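Local coordinates for lipid II:glycine glycyltransferase (PDB 6SNR), which probably catalyses transfer of the first glycine of the pentaglycine interpeptide bridge from glycyl-tRNA to the lysine side chain of lipid II in staphylococcal peptidoglycan synthesis, at residues K106-V111 with I385-Y390; N20-Q25 with I72-V77; V78-K83 with T117-N122. One frame throughout, in Å; residues are numbered along the deposited sequence.

Contact 1 (K106-V111 with I385-Y390)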
ATOM      1  N   LYS A 106     -14.291  13.788  15.663  1.00 16.46           N
ATOM      2  CA  LYS A 106     -14.225  12.345  15.383  1.00 16.67           C
ATOM      3  C   LYS A 106     -12.761  11.949  15.259  1.00 17.04           C
ATOM      4  O   LYS A 106     -12.033  12.546  14.431  1.00 16.87           O
ATOM      5  CB  LYS A 106     -14.959  12.049  14.079  1.00 16.23           C
ATOM      6  CG  LYS A 106     -14.915  10.549  13.636  1.00 15.93           C
ATOM      7  CD  LYS A 106     -15.667  10.345  12.366  1.00 16.74           C
ATOM      8  CE  LYS A 106     -17.142  10.639  12.496  1.00 18.36           C
ATOM      9  NZ  LYS A 106     -17.848   9.752  13.470  1.00 19.37           N
ATOM     10  N   ILE A 107     -12.363  10.898  15.990  1.00 14.85           N
ATOM     11  CA  ILE A 107     -10.975  10.424  15.883  1.00 15.72           C
ATOM     12  C   ILE A 107     -10.952   8.902  15.647  1.00 16.47           C
ATOM     13  O   ILE A 107     -11.949   8.203  15.891  1.00 16.93           O
ATOM     14  CB  ILE A 107     -10.150  10.729  17.128  1.00 15.66           C
ATOM     15  CG1 ILE A 107     -10.629   9.869  18.326  1.00 16.01           C
ATOM     16  CG2 ILE A 107     -10.175  12.218  17.515  1.00 17.58           C
ATOM     17  CD1 ILE A 107      -9.775   9.973  19.539  1.00 17.47           C
ATOM     18  N   ASP A 108      -9.820   8.412  15.125  1.00 14.45           N
ATOM     19  CA  ASP A 108      -9.700   6.993  14.740  1.00 14.67           C
ATOM     20  C   ASP A 108      -8.210   6.590  14.659  1.00 14.39           C
ATOM     21  O   ASP A 108      -7.723   6.199  13.585  1.00 15.91           O
ATOM     22  CB  ASP A 108     -10.515   6.621  13.464  1.00 14.86           C
ATOM     23  CG  ASP A 108     -10.263   7.478  12.255  1.00 15.33           C
ATOM     24  OD1 ASP A 108      -9.496   8.467  12.316  1.00 15.21           O
ATOM     25  OD2 ASP A 108     -10.863   7.256  11.210  1.00 17.00           O
ATOM     26  N   PRO A 109      -7.485   6.694  15.770  1.00 15.08           N
ATOM     27  CA  PRO A 109      -6.049   6.539  15.707  1.00 15.73           C
ATOM     28  C   PRO A 109      -5.642   5.095  15.392  1.00 16.80           C
ATOM     29  O   PRO A 109      -6.415   4.166  15.635  1.00 17.82           O
ATOM     30  CB  PRO A 109      -5.595   6.953  17.090  1.00 17.52           C
ATOM     31  CG  PRO A 109      -6.755   6.611  17.986  1.00 16.62           C
ATOM     32  CD  PRO A 109      -7.941   6.944  17.136  1.00 17.35           C
ATOM     33  N   ASP A 110      -4.452   4.917  14.850  1.00 18.22           N
ATOM     34  CA  ASP A 110      -3.940   3.576  14.562  1.00 18.40           C
ATOM     35  C   ASP A 110      -3.324   2.986  15.831  1.00 17.82           C
ATOM     36  O   ASP A 110      -2.110   3.021  16.019  1.00 21.32           O
ATOM     37  CB  ASP A 110      -2.900   3.651  13.462  1.00 19.63           C
ATOM     38  CG  ASP A 110      -2.430   2.286  12.970  1.00 23.79           C
ATOM     39  OD1 ASP A 110      -2.940   1.210  13.405  1.00 23.69           O
ATOM     40  OD2 ASP A 110      -1.488   2.325  12.166  1.00 25.58           O
ATOM     41  N   VAL A 111      -4.189   2.473  16.714  1.00 17.44           N
ATOM     42  CA  VAL A 111      -3.793   1.813  17.945  1.00 17.94           C
ATOM     43  C   VAL A 111      -4.459   0.441  17.924  1.00 18.39           C
ATOM     44  O   VAL A 111      -5.638   0.333  17.742  1.00 18.15           O
ATOM     45  CB  VAL A 111      -4.197   2.606  19.219  1.00 19.76           C
ATOM     46  CG1 VAL A 111      -3.869   1.838  20.511  1.00 19.71           C
ATOM     47  CG2 VAL A 111      -3.497   3.950  19.201  1.00 20.70           C
ATOM     48  N   ILE A 385      -8.558  -0.008  17.576  1.00 18.19           N
ATOM     49  CA  ILE A 385      -9.574   0.276  18.600  1.00 18.84           C
ATOM     50  C   ILE A 385     -10.838   0.881  18.008  1.00 19.58           C
ATOM     51  O   ILE A 385     -11.925   0.745  18.594  1.00 19.03           O
ATOM     52  CB  ILE A 385      -8.981   1.161  19.723  1.00 19.32           C
ATOM     53  CG1 ILE A 385      -8.356   2.459  19.207  1.00 18.45           C
ATOM     54  CG2 ILE A 385      -7.961   0.361  20.500  1.00 20.36           C
ATOM     55  CD1 ILE A 385      -8.056   3.467  20.326  1.00 18.17           C
ATOM     56  N   GLY A 386     -10.739   1.558  16.850  1.00 17.71           N
ATOM     57  CA  GLY A 386     -11.889   2.072  16.163  1.00 17.71           C
ATOM     58  C   GLY A 386     -12.078   3.580  16.209  1.00 17.03           C
ATOM     59  O   GLY A 386     -11.120   4.313  16.294  1.00 15.44           O
ATOM     60  N   GLU A 387     -13.330   3.988  16.077  1.00 16.09           N
ATOM     61  CA  GLU A 387     -13.746   5.361  15.858  1.00 16.84           C
ATOM     62  C   GLU A 387     -14.434   5.888  17.101  1.00 18.55           C
ATOM     63  O   GLU A 387     -15.252   5.181  17.708  1.00 18.93           O
ATOM     64  CB  GLU A 387     -14.662   5.433  14.637  1.00 17.29           C
ATOM     65  CG  GLU A 387     -15.002   6.843  14.188  1.00 17.13           C
ATOM     66  CD  GLU A 387     -15.762   6.809  12.900  1.00 16.48           C
ATOM     67  OE1 GLU A 387     -15.171   6.499  11.833  1.00 18.50           O
ATOM     68  OE2 GLU A 387     -16.954   7.121  12.905  1.00 18.52           O
ATOM     69  N   PHE A 388     -14.110   7.130  17.495  1.00 16.87           N
ATOM     70  CA  PHE A 388     -14.646   7.741  18.702  1.00 17.57           C
ATOM     71  C   PHE A 388     -15.079   9.172  18.383  1.00 19.23           C
ATOM     72  O   PHE A 388     -14.408   9.884  17.632  1.00 19.06           O
ATOM     73  CB  PHE A 388     -13.552   7.851  19.780  1.00 18.22           C
ATOM     74  CG  PHE A 388     -12.931   6.530  20.184  1.00 18.73           C
ATOM     75  CD1 PHE A 388     -11.975   5.932  19.400  1.00 20.35           C
ATOM     76  CD2 PHE A 388     -13.307   5.899  21.372  1.00 20.14           C
ATOM     77  CE1 PHE A 388     -11.448   4.717  19.742  1.00 21.60           C
ATOM     78  CE2 PHE A 388     -12.734   4.688  21.738  1.00 20.54           C
ATOM     79  CZ  PHE A 388     -11.813   4.096  20.912  1.00 20.89           C
ATOM     80  N   ASP A 389     -16.178   9.619  19.006  1.00 19.57           N
ATOM     81  CA  ASP A 389     -16.704  10.954  18.771  1.00 20.40           C
ATOM     82  C   ASP A 389     -16.825  11.692  20.098  1.00 21.59           C
ATOM     83  O   ASP A 389     -17.347  11.142  21.064  1.00 20.24           O
ATOM     84  CB  ASP A 389     -18.066  10.913  18.102  1.00 20.14           C
ATOM     85  CG  ASP A 389     -18.025  10.305  16.733  1.00 22.63           C
ATOM     86  OD1 ASP A 389     -17.323  10.891  15.894  1.00 24.80           O
ATOM     87  OD2 ASP A 389     -18.742   9.309  16.479  1.00 25.50           O
ATOM     88  N   TYR A 390     -16.313  12.920  20.141  1.00 20.38           N
ATOM     89  CA  TYR A 390     -16.555  13.846  21.259  1.00 19.70           C
ATOM     90  C   TYR A 390     -17.660  14.748  20.747  1.00 19.02           C
ATOM     91  O   TYR A 390     -17.482  15.550  19.826  1.00 19.25           O
ATOM     92  CB  TYR A 390     -15.307  14.615  21.662  1.00 19.66           C
ATOM     93  CG  TYR A 390     -15.545  15.481  22.871  1.00 20.16           C
ATOM     94  CD1 TYR A 390     -16.085  16.743  22.721  1.00 23.89           C
ATOM     95  CD2 TYR A 390     -15.234  15.038  24.155  1.00 20.72           C
ATOM     96  CE1 TYR A 390     -16.327  17.539  23.828  1.00 24.45           C
ATOM     97  CE2 TYR A 390     -15.457  15.851  25.266  1.00 23.88           C
ATOM     98  CZ  TYR A 390     -16.021  17.094  25.079  1.00 23.34           C
ATOM     99  OH  TYR A 390     -16.255  17.936  26.163  1.00 27.22           O
TER
HETATM  100  O   HOH W   1     -12.794   5.407  11.138  1.00 17.94           O
HETATM  101  O   HOH W   2      -8.863   3.175  15.270  1.00 16.41           O

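Contact 2 (N20-Q25 with I72-V77)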
ATOM      1  N   ASN A  20       2.285   6.151  16.758  1.00 19.53           N
ATOM      2  CA  ASN A  20       0.899   6.363  16.343  1.00 19.51           C
ATOM      3  C   ASN A  20       0.687   7.366  15.214  1.00 21.63           C
ATOM      4  O   ASN A  20      -0.442   7.800  14.987  1.00 21.02           O
ATOM      5  CB  ASN A  20       0.040   6.738  17.551  1.00 20.34           C
ATOM      6  CG  ASN A  20      -0.039   5.620  18.586  1.00 23.29           C
ATOM      7  OD1 ASN A  20       0.060   4.432  18.264  1.00 25.82           O
ATOM      8  ND2 ASN A  20      -0.313   5.994  19.829  1.00 23.05           N
ATOM      9  N   GLY A  21       1.764   7.727  14.516  1.00 17.56           N
ATOM     10  CA  GLY A  21       1.669   8.462  13.282  1.00 18.16           C
ATOM     11  C   GLY A  21       1.030   7.686  12.148  1.00 18.52           C
ATOM     12  O   GLY A  21       0.835   6.466  12.247  1.00 19.07           O
ATOM     13  N   ASP A  22       0.645   8.400  11.099  1.00 17.71           N
ATOM     14  CA  ASP A  22      -0.055   7.777   9.964  1.00 16.58           C
ATOM     15  C   ASP A  22      -0.004   8.733   8.811  1.00 15.86           C
ATOM     16  O   ASP A  22       0.011   9.986   9.003  1.00 15.49           O
ATOM     17  CB  ASP A  22      -1.520   7.418  10.297  1.00 17.02           C
ATOM     18  CG  ASP A  22      -2.141   6.498   9.260  1.00 18.65           C
ATOM     19  OD1 ASP A  22      -1.776   5.280   9.326  1.00 22.86           O
ATOM     20  OD2 ASP A  22      -2.878   6.949   8.369  1.00 16.95           O
ATOM     21  N   LEU A  23      -0.062   8.177   7.606  1.00 15.00           N
ATOM     22  CA  LEU A  23      -0.238   8.932   6.369  1.00 15.25           C
ATOM     23  C   LEU A  23      -1.376  10.000   6.462  1.00 15.60           C
ATOM     24  O   LEU A  23      -1.237  11.127   5.948  1.00 14.74           O
ATOM     25  CB  LEU A  23      -0.546   7.962   5.227  1.00 16.67           C
ATOM     26  CG  LEU A  23      -0.853   8.504   3.867  1.00 15.97           C
ATOM     27  CD1 LEU A  23       0.387   9.190   3.305  1.00 18.16           C
ATOM     28  CD2 LEU A  23      -1.407   7.415   2.924  1.00 16.53           C
ATOM     29  N   LEU A  24      -2.509   9.645   7.074  1.00 14.34           N
ATOM     30  CA  LEU A  24      -3.679  10.508   7.043  1.00 15.77           C
ATOM     31  C   LEU A  24      -3.553  11.729   7.980  1.00 15.66           C
ATOM     32  O   LEU A  24      -4.440  12.574   7.948  1.00 16.75           O
ATOM     33  CB  LEU A  24      -4.950   9.684   7.352  1.00 18.15           C
ATOM     34  CG  LEU A  24      -5.286   8.501   6.462  1.00 19.64           C
ATOM     35  CD1 LEU A  24      -6.761   8.064   6.579  1.00 19.36           C
ATOM     36  CD2 LEU A  24      -4.774   8.494   5.044  1.00 21.07           C
ATOM     37  N   GLN A  25      -2.439  11.825   8.734  1.00 15.58           N
ATOM     38  CA  GLN A  25      -2.112  12.989   9.553  1.00 14.28           C
ATOM     39  C   GLN A  25      -1.031  13.896   8.948  1.00 15.33           C
ATOM     40  O   GLN A  25      -0.639  14.890   9.587  1.00 16.00           O
ATOM     41  CB  GLN A  25      -1.775  12.605  10.965  1.00 14.22           C
ATOM     42  CG  GLN A  25      -2.987  12.115  11.769  1.00 14.00           C
ATOM     43  CD  GLN A  25      -3.893  13.299  12.111  1.00 14.14           C
ATOM     44  OE1 GLN A  25      -5.019  13.517  11.544  1.00 16.75           O
ATOM     45  NE2 GLN A  25      -3.380  14.079  12.954  1.00 13.38           N
ATOM     46  N   ILE A  72     -10.459  14.113  12.643  1.00 13.52           N
ATOM     47  CA  ILE A  72      -9.012  13.972  12.921  1.00 13.62           C
ATOM     48  C   ILE A  72      -8.624  12.591  12.425  1.00 14.97           C
ATOM     49  O   ILE A  72      -8.546  11.635  13.198  1.00 15.65           O
ATOM     50  CB  ILE A  72      -8.641  14.179  14.399  1.00 14.95           C
ATOM     51  CG1 ILE A  72      -9.243  15.505  14.927  1.00 15.14           C
ATOM     52  CG2 ILE A  72      -7.116  14.143  14.600  1.00 16.61           C
ATOM     53  CD1 ILE A  72      -8.882  15.888  16.337  1.00 15.23           C
ATOM     54  N   SER A  73      -8.391  12.502  11.117  1.00 14.71           N
ATOM     55  CA  SER A  73      -8.281  11.160  10.432  1.00 15.15           C
ATOM     56  C   SER A  73      -6.956  10.490  10.790  1.00 14.53           C
ATOM     57  O   SER A  73      -5.847  10.985  10.466  1.00 13.44           O
ATOM     58  CB  SER A  73      -8.407  11.318   8.899  1.00 16.76           C
ATOM     59  OG  SER A  73      -7.477  12.278   8.340  1.00 18.68           O
ATOM     60  N   ARG A  74      -7.046   9.352  11.500  1.00 13.71           N
ATOM     61  CA  ARG A  74      -5.899   8.646  12.073  1.00 15.58           C
ATOM     62  C   ARG A  74      -5.054   9.472  13.078  1.00 15.24           C
ATOM     63  O   ARG A  74      -3.909   9.176  13.339  1.00 16.65           O
ATOM     64  CB  ARG A  74      -5.024   8.032  10.966  1.00 15.54           C
ATOM     65  CG  ARG A  74      -5.740   6.916  10.189  1.00 17.33           C
ATOM     66  CD  ARG A  74      -5.683   5.661  10.974  1.00 17.04           C
ATOM     67  NE  ARG A  74      -6.215   4.495  10.244  1.00 17.85           N
ATOM     68  CZ  ARG A  74      -7.214   3.713  10.654  1.00 17.79           C
ATOM     69  NH1 ARG A  74      -7.878   3.971  11.774  1.00 17.66           N
ATOM     70  NH2 ARG A  74      -7.497   2.623   9.895  1.00 17.95           N
ATOM     71  N   GLY A  75      -5.692  10.465  13.697  1.00 15.66           N
ATOM     72  CA  GLY A  75      -5.164  11.132  14.896  1.00 15.75           C
ATOM     73  C   GLY A  75      -6.053  10.864  16.084  1.00 17.28           C
ATOM     74  O   GLY A  75      -6.977  10.033  15.977  1.00 16.48           O
ATOM     75  N   PHE A  76      -5.811  11.528  17.229  1.00 16.56           N
ATOM     76  CA  PHE A  76      -4.605  12.309  17.500  1.00 18.25           C
ATOM     77  C   PHE A  76      -3.310  11.487  17.434  1.00 17.42           C
ATOM     78  O   PHE A  76      -3.294  10.273  17.696  1.00 17.18           O
ATOM     79  CB  PHE A  76      -4.625  12.861  18.935  1.00 18.13           C
ATOM     80  CG  PHE A  76      -5.929  13.479  19.399  1.00 18.28           C
ATOM     81  CD1 PHE A  76      -6.314  14.757  19.001  1.00 17.43           C
ATOM     82  CD2 PHE A  76      -6.755  12.786  20.268  1.00 18.24           C
ATOM     83  CE1 PHE A  76      -7.450  15.348  19.489  1.00 17.56           C
ATOM     84  CE2 PHE A  76      -7.908  13.366  20.763  1.00 18.87           C
ATOM     85  CZ  PHE A  76      -8.252  14.651  20.385  1.00 19.78           C
ATOM     86  N   VAL A  77      -2.208  12.150  17.128  1.00 15.31           N
ATOM     87  CA  VAL A  77      -0.872  11.539  17.099  1.00 16.17           C
ATOM     88  C   VAL A  77      -0.191  11.824  18.434  1.00 18.33           C
ATOM     89  O   VAL A  77       0.434  12.882  18.653  1.00 17.36           O
ATOM     90  CB  VAL A  77      -0.048  11.990  15.904  1.00 16.79           C
ATOM     91  CG1 VAL A  77       1.295  11.272  15.902  1.00 16.82           C
ATOM     92  CG2 VAL A  77      -0.792  11.733  14.602  1.00 16.41           C
TER
HETATM   93  O   HOH W   3      -2.819   6.951  13.899  1.00 21.76           O
HETATM   94  O   HOH W   4      -4.378   4.691   7.571  1.00 26.32           O

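Contact 3 (V78-K83 with T117-N122)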
ATOM      1  N   VAL A  78      -0.369  10.869  19.336  1.00 17.17           N
ATOM      2  CA  VAL A  78       0.005  11.004  20.737  1.00 18.17           C
ATOM      3  C   VAL A  78       0.092   9.614  21.361  1.00 18.54           C
ATOM      4  O   VAL A  78      -0.534   8.703  20.894  1.00 18.78           O
ATOM      5  CB  VAL A  78      -0.980  11.904  21.514  1.00 17.54           C
ATOM      6  CG1 VAL A  78      -2.360  11.287  21.718  1.00 20.39           C
ATOM      7  CG2 VAL A  78      -0.386  12.322  22.848  1.00 18.45           C
ATOM      8  N   ASP A  79       0.886   9.489  22.411  1.00 19.81           N
ATOM      9  CA  ASP A  79       0.851   8.323  23.297  1.00 21.84           C
ATOM     10  C   ASP A  79      -0.431   8.421  24.138  1.00 22.45           C
ATOM     11  O   ASP A  79      -0.566   9.343  24.944  1.00 22.17           O
ATOM     12  CB  ASP A  79       2.141   8.306  24.133  1.00 23.54           C
ATOM     13  CG  ASP A  79       2.209   7.156  25.132  1.00 26.30           C
ATOM     14  OD1 ASP A  79       1.230   6.386  25.285  1.00 25.74           O
ATOM     15  OD2 ASP A  79       3.279   7.042  25.780  1.00 30.16           O
ATOM     16  N   TYR A  80      -1.364   7.479  23.936  1.00 20.32           N
ATOM     17  CA  TYR A  80      -2.701   7.499  24.573  1.00 20.86           C
ATOM     18  C   TYR A  80      -2.604   7.172  26.070  1.00 24.15           C
ATOM     19  O   TYR A  80      -3.587   7.372  26.788  1.00 24.42           O
ATOM     20  CB  TYR A  80      -3.722   6.611  23.826  1.00 19.48           C
ATOM     21  CG  TYR A  80      -4.209   7.301  22.573  1.00 19.32           C
ATOM     22  CD1 TYR A  80      -3.434   7.308  21.405  1.00 18.74           C
ATOM     23  CD2 TYR A  80      -5.396   8.041  22.562  1.00 18.59           C
ATOM     24  CE1 TYR A  80      -3.842   8.021  20.270  1.00 18.48           C
ATOM     25  CE2 TYR A  80      -5.805   8.749  21.458  1.00 18.26           C
ATOM     26  CZ  TYR A  80      -5.032   8.737  20.300  1.00 16.09           C
ATOM     27  OH  TYR A  80      -5.458   9.482  19.246  1.00 16.97           O
ATOM     28  N   SER A  81      -1.429   6.730  26.513  1.00 25.10           N
ATOM     29  CA  SER A  81      -1.137   6.664  27.947  1.00 26.48           C
ATOM     30  C   SER A  81      -0.631   7.971  28.579  1.00 28.02           C
ATOM     31  O   SER A  81      -0.480   8.035  29.807  1.00 27.18           O
ATOM     32  CB  SER A  81      -0.127   5.561  28.222  1.00 27.64           C
ATOM     33  OG  SER A  81      -0.559   4.344  27.635  1.00 29.97           O
ATOM     34  N   ASN A  82      -0.381   9.002  27.771  1.00 26.01           N
ATOM     35  CA  ASN A  82       0.028  10.309  28.278  1.00 26.89           C
ATOM     36  C   ASN A  82      -1.232  11.145  28.480  1.00 24.75           C
ATOM     37  O   ASN A  82      -1.696  11.844  27.566  1.00 24.38           O
ATOM     38  CB  ASN A  82       0.990  10.952  27.281  1.00 26.34           C
ATOM     39  CG  ASN A  82       1.582  12.252  27.770  1.00 27.53           C
ATOM     40  OD1 ASN A  82       0.998  12.932  28.614  1.00 25.04           O
ATOM     41  ND2 ASN A  82       2.728  12.636  27.181  1.00 27.59           N
ATOM     42  N   LYS A  83      -1.821  11.057  29.673  1.00 25.19           N
ATOM     43  CA  LYS A  83      -3.065  11.741  29.957  1.00 25.71           C
ATOM     44  C   LYS A  83      -2.997  13.266  29.774  1.00 26.42           C
ATOM     45  O   LYS A  83      -3.964  13.873  29.299  1.00 24.71           O
ATOM     46  CB  LYS A  83      -3.533  11.447  31.396  1.00 27.65           C
ATOM     47  CG  LYS A  83      -3.943  10.007  31.649  1.00 30.04           C
ATOM     48  CD  LYS A  83      -4.580   9.885  33.027  1.00 33.16           C
ATOM     49  CE  LYS A  83      -5.060   8.478  33.314  1.00 36.74           C
ATOM     50  NZ  LYS A  83      -3.945   7.505  33.447  1.00 38.77           N
ATOM     51  N   THR A 117      -5.746  -0.635  25.824  1.00 29.64           N
ATOM     52  CA  THR A 117      -6.499  -0.579  27.085  1.00 30.58           C
ATOM     53  C   THR A 117      -6.515   0.848  27.645  1.00 28.01           C
ATOM     54  O   THR A 117      -7.592   1.366  27.947  1.00 29.35           O
ATOM     55  CB  THR A 117      -5.945  -1.582  28.139  1.00 34.28           C
ATOM     56  OG1 THR A 117      -6.089  -2.916  27.647  1.00 38.29           O
ATOM     57  CG2 THR A 117      -6.699  -1.479  29.477  1.00 36.19           C
ATOM     58  N   ASP A 118      -5.340   1.464  27.737  1.00 27.88           N
ATOM     59  CA  ASP A 118      -5.214   2.865  28.147  1.00 28.88           C
ATOM     60  C   ASP A 118      -6.014   3.795  27.252  1.00 28.15           C
ATOM     61  O   ASP A 118      -6.719   4.687  27.748  1.00 26.69           O
ATOM     62  CB  ASP A 118      -3.743   3.319  28.161  1.00 31.13           C
ATOM     63  CG  ASP A 118      -2.987   2.828  29.388  1.00 35.20           C
ATOM     64  OD1 ASP A 118      -3.602   2.183  30.269  1.00 39.83           O
ATOM     65  OD2 ASP A 118      -1.770   3.080  29.480  1.00 35.56           O
ATOM     66  N   ALA A 119      -5.879   3.636  25.926  1.00 24.74           N
ATOM     67  CA  ALA A 119      -6.624   4.506  25.006  1.00 23.87           C
ATOM     68  C   ALA A 119      -8.126   4.446  25.224  1.00 22.61           C
ATOM     69  O   ALA A 119      -8.796   5.469  25.351  1.00 23.69           O
ATOM     70  CB  ALA A 119      -6.278   4.215  23.526  1.00 23.90           C
ATOM     71  N   LEU A 120      -8.664   3.232  25.285  1.00 23.48           N
ATOM     72  CA  LEU A 120     -10.083   3.068  25.489  1.00 24.52           C
ATOM     73  C   LEU A 120     -10.503   3.726  26.787  1.00 22.13           C
ATOM     74  O   LEU A 120     -11.504   4.433  26.808  1.00 25.27           O
ATOM     75  CB  LEU A 120     -10.446   1.570  25.516  1.00 24.41           C
ATOM     76  CG  LEU A 120     -10.334   0.900  24.141  1.00 25.54           C
ATOM     77  CD1 LEU A 120     -10.221  -0.631  24.256  1.00 27.92           C
ATOM     78  CD2 LEU A 120     -11.514   1.258  23.292  1.00 25.29           C
ATOM     79  N   GLN A 121      -9.736   3.489  27.854  1.00 23.89           N
ATOM     80  CA  GLN A 121     -10.102   3.974  29.203  1.00 26.79           C
ATOM     81  C   GLN A 121     -10.067   5.490  29.248  1.00 26.24           C
ATOM     82  O   GLN A 121     -11.032   6.163  29.711  1.00 26.86           O
ATOM     83  CB  GLN A 121      -9.162   3.378  30.262  1.00 29.04           C
ATOM     84  CG  GLN A 121      -9.440   1.895  30.502  1.00 37.38           C
ATOM     85  CD  GLN A 121      -8.719   1.300  31.711  1.00 43.57           C
ATOM     86  OE1 GLN A 121      -7.996   1.986  32.429  1.00 49.77           O
ATOM     87  NE2 GLN A 121      -8.944   0.007  31.949  1.00 45.97           N
ATOM     88  N   ASN A 122      -8.990   6.039  28.698  1.00 23.31           N
ATOM     89  CA  ASN A 122      -8.701   7.461  28.811  1.00 25.49           C
ATOM     90  C   ASN A 122      -9.605   8.270  27.902  1.00 22.58           C
ATOM     91  O   ASN A 122     -10.038   9.379  28.264  1.00 23.67           O
ATOM     92  CB  ASN A 122      -7.203   7.756  28.504  1.00 25.10           C
ATOM     93  CG  ASN A 122      -6.234   7.250  29.598  1.00 26.70           C
ATOM     94  OD1 ASN A 122      -6.636   6.919  30.735  1.00 27.52           O
ATOM     95  ND2 ASN A 122      -4.959   7.151  29.246  1.00 25.84           N
TER
HETATM   96  O   HOH W   5      -2.842   6.482  31.042  1.00 32.90           O

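Contact 1 (K106-V111 with I385-Y390)
Lys106 lies beside Asp389 in an antiparallel non-hydrogen-bonded pair, its side chain running out against two acids. CB sits 3.2 Å from Asp389 OD1. CG, anti to the backbone N (chi1 178°), meets that oxygen again and also approaches Glu387 CG at 3.7 Å. CD meets the Glu387 carboxylate, 3.5 Å from OE2. A bend at chi3 carries CE back to lie about equally near Asp389 OD1 and Glu387 OE2, and chi4 (-62°) sets NZ between the two carboxylates. There NZ forms salt bridges to Asp389 OD1 at 2.7 Å, on its syn lone pair, and to Glu387 OE2 at 2.8 Å, from above the carboxylate plane. Glu401 adds a third acidic partner, while Asp389 OD2 is hydrogen-bonded to Tyr397 OH.

Next along the strands, Ile107 and Phe388 form the hydrogen-bonded pair, Ile107 N to Phe388 O at 2.8 Å (N-H...O angle 168°). Their side chains share the opposite sheet face, CG1 against CB. Beyond, Ile385 CD1 touches Pro109 CG and Val111 CB. Glu387 OE1 and Asp108 OD2, 4.4 Å apart, accept from one water, which probably eases their repulsion; Asp108 OD2 also bonds to Tyr71 OH. Several acids around one buried ammonium should favour its charged form.

Contact 2 (N20-Q25 with I72-V77)
Asp22 and Arg74 cross obliquely, with the carboxylate and guanidinium planes 84° apart, and they meet through the arginine's aliphatic root: Asp22 OD2 lies 3.4 Å from Arg74 CG. The charged groups stay beyond salt-bridge range. A water instead donates to Asp22 OD2 and accepts from Arg74 NE at 3.2 Å, the water lying at the edge of the guanidinium, in its plane. Asp22 OD1 bonds to Tyr317 OH and Arg74 NH2 to Pro144 O.

Leu24 runs alongside Arg74 in the same direction, its CD1 3.9 Å from Arg74 CG. Gln25 and Val77 instead slide past each other in opposite directions, Gln25 CG reaching Val77 CG2 at 3.6 Å. A bend at chi2 (-73°) turns the Gln25 CD back toward the backbone of Ser73 and Gly75. A second water joins the segments by donating to Asn20 O and Arg74 O.

A turn shapes each partner. Asp22 OD2 accepts from Leu24 N at 3.0 Å in an Asx turn leading into the 3-10 segment 23-25; Ile72 to Gly75 form a type II beta turn, with a cis peptide before Phe76. The loop between helices 8-17 and 27-33 thus packs on the turn that breaks strand 68-78 of the mixed sheet.

Contact 3 (V78-K83 with T117-N122)
Tyr80 and Ala119 make the apolar centre of this contact, CB to CB at 3.5 Å, with the methyl oblique to the tyrosine ring. Two polar bonds join the same loop to the helix. Asn122 CG, anti to the carbonyl carbon (chi1 -71°), faces the loop, and ND2 donates to Tyr80 O at 2.8 Å with an N-H...O angle of 155°; the acceptor lies close to the amide plane of Asn122, and the donor in the carbonyl plane. Ser81 OG donates to Asp118 OD2 at 2.5 Å, on the anti lone pair of the carboxylate. Lys83 crosses Asn122 at about a right angle and brings CE to 3.4 Å from Asn122 OD1.

In the next shell, one water accepts from Asn122 ND2 and Lys83 NZ and donates to Ser81 O, so both hydrogens of the Asn122 amide have acceptors. The loop is shaped by a type I turn from Asp79 to Asn82 and by an Asx turn, in which Ser81 N donates to Asp79 OD1 at 2.9 Å. Val78 CG1 lies over one face of the Tyr80 ring toward its rim, while Tyr80 OH bonds to Phe76 O.

Asn82 is the N-cap of helix 83-99, its OD1 accepting from Ala85 N. The contact thus joins the link between strand 68-78 and helix 83-99 to helix 117-125, with Leu86 of the former helix touching both Tyr80 and Asn122.

All three contacts gather in one part of the FemABX chain, around the mixed sheet that contains strands 68-78, 102-107 and 388-391 as successive neighbours. Centres of contacts 1 and 2 lie about 10 Å apart, those of 1 and 3 about 12 Å, and those of 2 and 3 about 15 Å. Asp108 OD1 and Arg74 N, 2.7 Å apart, probably hydrogen-bond contact 1 to contact 2; Tyr80 packs on Pro109 and Val111, joining contact 3 to contact 1. Along the sequence contact 2 closes before the others open, whereas the segments of contacts 1 and 3 alternate. Strand 388-391, near the C-terminus, slots between strands 102-107 and 129-130, so distant parts of the chain build the sheet.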